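Local atomic coordinates of SYE1 (Shewanella oneidensis, PDB entry 4AWT), a protein that binds flavin mononucleotide and probably acts as an NAD(P)H-dependent oxidoreductase on CH-CH groups, as in the old yellow enzyme family. Residues 255-260 with 289-294; 94-99 with 174-179. The protein carries 1 engineered substitution. All coordinates share one frame; numbering follows the deposited sequence. Where two conformers were deposited one is given.

Interaction 1: 255-260 with 289-294; sequences AAALLN and REAYQG
Asn-260 and Ala-291 meet where helix 248-261 packs beside the end of helix 282-291. CB of Asn-260 lies 3.2 Å from the carbonyl O of Ala-291. Its CG stands anti to the backbone N (chi1 -167°), on the side of the residues that follow the helix end. OD1 of Asn-260 accepts a hydrogen bond from N of Gln-293 at 2.8 Å. The bond is nearly straight at hydrogen, 165°, but the donor sits above the plane of the carboxamide. Ala-291 packs its CB against CB of Ala-256 at 3.8 Å. O of Ala-291 also receives a CA-H...O contact from CA of Ala-257, at 3.6 Å. Tyr-292 is the first residue to leave the helical backbone. CB of Tyr-292 lies 4.0 Å from CB of Ala-256, and the ring turns an edge to the O of Ala-256. The Tyr-292 hydroxyl is hydrogen-bonded to the O of Ile-264, and its side chain touches Leu-267 of strand 266-270. The small alanines let the two helices come close. One side-chain amide then ties down a backbone N-H just past the helix end, so the contact joins apolar packing to a single side-chain-to-backbone hydrogen bond.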
loop_
_atom_site.group_PDB
_atom_site.type_symbol
_atom_site.label_atom_id
_atom_site.label_comp_id
_atom_site.label_asym_id
_atom_site.label_seq_id
_atom_site.Cartn_x
_atom_site.Cartn_y
_atom_site.Cartn_z
ATOM N N ALA A 255 -9.431 -4.785 14.476
ATOM C CA ALA A 255 -8.270 -5.094 13.616
ATOM C C ALA A 255 -7.031 -4.432 14.164
ATOM O O ALA A 255 -5.948 -5.036 14.204
ATOM C CB ALA A 255 -8.508 -4.665 12.204
ATOM N N ALA A 256 -7.141 -3.180 14.597
ATOM C CA ALA A 256 -6.004 -2.479 15.157
ATOM C C ALA A 256 -5.472 -3.186 16.385
ATOM O O ALA A 256 -4.257 -3.331 16.584
ATOM C CB ALA A 256 -6.384 -1.043 15.466
ATOM N N ALA A 257 -6.382 -3.654 17.282
ATOM C CA ALA A 257 -5.948 -4.363 18.458
ATOM C C ALA A 257 -5.313 -5.720 18.119
ATOM O O ALA A 257 -4.335 -6.127 18.765
ATOM C CB ALA A 257 -7.142 -4.589 19.393
ATOM N N LEU A 258 -5.828 -6.396 17.105
ATOM C CA LEU A 258 -5.232 -7.639 16.633
ATOM C C LEU A 258 -3.815 -7.401 16.174
ATOM O O LEU A 258 -2.860 -8.156 16.475
ATOM C CB LEU A 258 -6.135 -8.163 15.521
ATOM C CG LEU A 258 -5.828 -9.467 14.808
ATOM C CD1 LEU A 258 -7.077 -10.088 14.211
ATOM C CD2 LEU A 258 -4.863 -9.241 13.649
ATOM N N LEU A 259 -3.638 -6.348 15.373
ATOM C CA LEU A 259 -2.321 -6.041 14.853
ATOM C C LEU A 259 -1.355 -5.603 15.946
ATOM O O LEU A 259 -0.170 -5.887 15.912
ATOM C CB LEU A 259 -2.470 -5.011 13.743
ATOM C CG LEU A 259 -3.247 -5.525 12.509
ATOM C CD1 LEU A 259 -3.469 -4.362 11.543
ATOM C CD2 LEU A 259 -2.513 -6.667 11.830
ATOM N N ASN A 260 -1.909 -4.910 16.963
ATOM C CA ASN A 260 -1.127 -4.552 18.129
ATOM C C ASN A 260 -0.563 -5.812 18.800
ATOM O O ASN A 260 0.577 -5.817 19.260
ATOM C CB ASN A 260 -1.982 -3.764 19.082
ATOM C CG ASN A 260 -1.154 -3.105 20.147
ATOM O OD1 ASN A 260 -0.357 -2.200 19.809
ATOM N ND2 ASN A 260 -1.262 -3.514 21.382
ATOM N N ARG A 289 -5.727 4.973 18.051
ATOM C CA ARG A 289 -4.492 5.325 18.747
ATOM C C ARG A 289 -4.330 4.544 20.047
ATOM O O ARG A 289 -3.225 4.267 20.448
ATOM C CB ARG A 289 -4.453 6.840 18.934
ATOM C CG ARG A 289 -3.358 7.449 19.777
ATOM C CD ARG A 289 -1.983 7.466 19.088
ATOM N NE ARG A 289 -1.477 6.074 18.968
ATOM C CZ ARG A 289 -0.337 5.794 18.360
ATOM N NH1 ARG A 289 0.385 6.760 17.890
ATOM N NH2 ARG A 289 0.063 4.486 18.306
ATOM N N GLU A 290 -5.446 4.237 20.723
ATOM C CA GLU A 290 -5.357 3.387 21.930
ATOM C C GLU A 290 -5.254 1.906 21.563
ATOM O O GLU A 290 -4.569 1.151 22.257
ATOM C CB GLU A 290 -6.511 3.622 22.872
ATOM C CG GLU A 290 -6.509 5.039 23.441
ATOM C CD GLU A 290 -5.209 5.432 24.027
ATOM O OE1 GLU A 290 -4.646 4.670 24.849
ATOM O OE2 GLU A 290 -4.703 6.521 23.668
ATOM N N ALA A 291 -5.950 1.471 20.523
ATOM C CA ALA A 291 -5.962 0.078 20.164
ATOM C C ALA A 291 -4.619 -0.392 19.631
ATOM O O ALA A 291 -4.236 -1.553 19.802
ATOM C CB ALA A 291 -7.049 -0.195 19.141
ATOM N N TYR A 292 -3.916 0.492 18.925
ATOM C CA TYR A 292 -2.633 0.144 18.291
ATOM C C TYR A 292 -1.592 1.139 18.789
ATOM O O TYR A 292 -1.748 2.353 18.616
ATOM C CB TYR A 292 -2.764 0.179 16.755
ATOM C CG TYR A 292 -1.389 -0.011 16.166
ATOM C CD1 TYR A 292 -0.783 -1.277 16.160
ATOM C CD2 TYR A 292 -0.662 1.073 15.698
ATOM C CE1 TYR A 292 0.495 -1.435 15.691
ATOM C CE2 TYR A 292 0.624 0.887 15.232
ATOM C CZ TYR A 292 1.195 -0.355 15.216
ATOM O OH TYR A 292 2.481 -0.436 14.769
ATOM N N GLN A 293 -0.548 0.595 19.414
ATOM C CA GLN A 293 0.380 1.483 20.109
ATOM C C GLN A 293 1.780 1.536 19.529
ATOM O O GLN A 293 2.705 2.033 20.144
ATOM C CB GLN A 293 0.394 1.090 21.572
ATOM C CG GLN A 293 -1.058 1.011 22.092
ATOM C CD GLN A 293 -1.215 1.186 23.574
ATOM O OE1 GLN A 293 -2.337 1.465 24.042
ATOM N NE2 GLN A 293 -0.113 1.023 24.324
ATOM N N GLY A 294 1.901 1.171 18.257
ATOM C CA GLY A 294 3.105 1.381 17.479
ATOM C C GLY A 294 3.060 2.681 16.702
ATOM O O GLY A 294 2.376 3.637 17.082
#

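Interaction 2: 94-99 with 174-179; sequences GCAIFA and GFDGIE
Phe-98 and Phe-175 both hold CG beside the backbone N and anti to the carbonyl carbon, chi1 -82° and -71°, and each ring lies against backbone or methyl of the other segment. The Phe-98 ring has CA of Gly-177 over its centre, a CH-pi contact of 3.5 Å to the centroid. A CB on Gly-177 would clash with CZ of Phe-98, so glycine fits here. The Phe-98 ring also meets the ring of Tyr-266, from strand 266-270. An alanine in place of Phe-98 would probably leave CA of Gly-177 without its ring cover and open a gap beside Tyr-266. The Phe-175 ring takes CB of Ala-99 over its centre in the same way, 3.5 Å from the centroid. Ile-97 lays CG1 against CE1 of Phe-175, 3.8 Å away.

Asp-176 and Ile-97 are joined twice. OD2 of Asp-176 accepts from N of Ile-97 at 2.9 Å, using its anti lone pair. In return, N of Asp-176 gives to O of Ile-97 at 2.8 Å, nearly in line with the carbonyl bond. OD2 is gripped a second time by NE2 of His-91, which would probably favour the charged carboxylate. Further on, Ala-99 carries the parallel strand pairing. N of Ala-99 bonds to O of Gly-177 at 3.0 Å, and O of Ala-99 accepts from N of Glu-179 at 2.8 Å. OE1 of Glu-179 is hydrogen-bonded to Tyr-266 and His-268, and OE2 to Gln-100, an FMN-binding residue.

The pair forms neighbouring strands of the closed eight-stranded parallel barrel, the TIM-barrel fold. Helix 77-92 packs on Ile-97 and Phe-175, while strand 14-16 touches Ala-96, Phe-98 and Asp-176. Strand 53-60 borders 96-102 on its other side, and strand 230-234 borders 177-181.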
loop_
_atom_site.group_PDB
_atom_site.type_symbol
_atom_site.label_atom_id
_atom_site.label_comp_id
_atom_site.label_asym_id
_atom_site.label_seq_id
_atom_site.Cartn_x
_atom_site.Cartn_y
_atom_site.Cartn_z
ATOM N N GLY A 94 20.228 7.925 2.007
ATOM C CA GLY A 94 19.839 8.054 3.422
ATOM C C GLY A 94 18.321 8.017 3.536
ATOM O O GLY A 94 17.723 9.045 3.664
ATOM N N CYS A 95 17.714 6.871 3.462
ATOM C CA CYS A 95 16.256 6.849 3.511
ATOM C C CYS A 95 15.937 5.381 3.772
ATOM O O CYS A 95 16.732 4.509 3.463
ATOM C CB CYS A 95 15.547 7.357 2.280
ATOM S SG CYS A 95 13.765 7.432 2.335
ATOM N N ALA A 96 14.821 5.118 4.377
ATOM C CA ALA A 96 14.281 3.769 4.593
ATOM C C ALA A 96 13.194 3.501 3.576
ATOM O O ALA A 96 12.443 4.395 3.209
ATOM C CB ALA A 96 13.707 3.640 5.997
ATOM N N ILE A 97 13.103 2.237 3.133
ATOM C CA ILE A 97 12.099 1.886 2.148
ATOM C C ILE A 97 11.503 0.514 2.475
ATOM O O ILE A 97 12.229 -0.459 2.716
ATOM C CB ILE A 97 12.655 1.957 0.733
ATOM C CG1 ILE A 97 11.559 1.654 -0.300
ATOM C CG2 ILE A 97 13.893 1.109 0.511
ATOM C CD1 ILE A 97 11.919 1.976 -1.744
ATOM N N PHE A 98 10.175 0.473 2.488
ATOM C CA PHE A 98 9.411 -0.757 2.688
ATOM C C PHE A 98 8.750 -1.148 1.379
ATOM O O PHE A 98 8.335 -0.279 0.612
ATOM C CB PHE A 98 8.347 -0.599 3.768
ATOM C CG PHE A 98 8.809 -0.757 5.206
ATOM C CD1 PHE A 98 10.051 -0.326 5.653
ATOM C CD2 PHE A 98 7.951 -1.348 6.132
ATOM C CE1 PHE A 98 10.422 -0.484 6.979
ATOM C CE2 PHE A 98 8.327 -1.502 7.459
ATOM C CZ PHE A 98 9.551 -1.066 7.886
ATOM N N ALA A 99 8.612 -2.451 1.131
ATOM C CA ALA A 99 7.919 -2.965 -0.032
ATOM C C ALA A 99 6.456 -3.222 0.301
ATOM O O ALA A 99 6.182 -3.959 1.246
ATOM C CB ALA A 99 8.525 -4.277 -0.514
ATOM N N GLY A 174 16.762 -6.031 -0.461
ATOM C CA GLY A 174 17.314 -4.941 0.323
ATOM C C GLY A 174 16.317 -3.977 0.897
ATOM O O GLY A 174 16.706 -2.930 1.390
ATOM N N PHE A 175 15.027 -4.301 0.863
ATOM C CA PHE A 175 14.076 -3.467 1.584
ATOM C C PHE A 175 14.318 -3.535 3.075
ATOM O O PHE A 175 14.779 -4.544 3.612
ATOM C CB PHE A 175 12.628 -3.886 1.277
ATOM C CG PHE A 175 12.166 -3.539 -0.119
ATOM C CD1 PHE A 175 11.665 -2.271 -0.377
ATOM C CD2 PHE A 175 12.192 -4.446 -1.142
ATOM C CE1 PHE A 175 11.190 -1.934 -1.640
ATOM C CE2 PHE A 175 11.694 -4.119 -2.407
ATOM C CZ PHE A 175 11.188 -2.864 -2.641
ATOM N N ASP A 176 13.947 -2.460 3.771
ATOM C CA ASP A 176 14.016 -2.417 5.207
ATOM C C ASP A 176 12.856 -3.093 5.901
ATOM O O ASP A 176 12.930 -3.376 7.098
ATOM C CB ASP A 176 14.121 -0.943 5.646
ATOM C CG ASP A 176 15.362 -0.301 5.069
ATOM O OD1 ASP A 176 16.455 -0.738 5.444
ATOM O OD2 ASP A 176 15.212 0.609 4.225
ATOM N N GLY A 177 11.804 -3.345 5.193
ATOM C CA GLY A 177 10.595 -3.952 5.731
ATOM C C GLY A 177 9.586 -4.116 4.635
ATOM O O GLY A 177 9.852 -3.809 3.457
ATOM N N ILE A 178 8.404 -4.608 5.020
ATOM C CA ILE A 178 7.291 -4.736 4.114
ATOM C C ILE A 178 6.061 -4.067 4.720
ATOM O O ILE A 178 5.923 -4.007 5.935
ATOM C CB ILE A 178 6.996 -6.200 3.723
ATOM C CG1 ILE A 178 6.474 -7.056 4.871
ATOM C CG2 ILE A 178 8.236 -6.796 3.091
ATOM C CD1 ILE A 178 4.986 -7.032 5.124
ATOM N N GLU A 179 5.172 -3.632 3.842
ATOM C CA GLU A 179 3.846 -3.180 4.210
ATOM C C GLU A 179 2.863 -4.134 3.589
ATOM O O GLU A 179 2.833 -4.339 2.364
ATOM C CB GLU A 179 3.562 -1.766 3.702
ATOM C CG GLU A 179 2.200 -1.262 4.156
ATOM C CD GLU A 179 1.878 0.129 3.644
ATOM O OE1 GLU A 179 2.385 1.105 4.290
ATOM O OE2 GLU A 179 1.157 0.256 2.644
#

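In the fold
Both interactions belong to one eight-stranded TIM barrel, but to different layers. Interaction 2 is buried and joins two adjacent strands of the barrel wall. Its side chain Glu-179 comes within about 5 Å of the bound FMN. Interaction 1 is partly buried and joins helices of the outer layer; Leu-259 there stays about 14 Å from the flavin. They hold different elements. The centres of interactions 1 and 2 are about 22 Å apart, and the two do not touch. Strand 266-270 lies near both: Leu-267 meets interaction 1, and Tyr-266 meets interaction 2. Main-chain bonds, an aspartate and aromatic faces hold the strands. The helices rely on alanine packing and one asparagine bond.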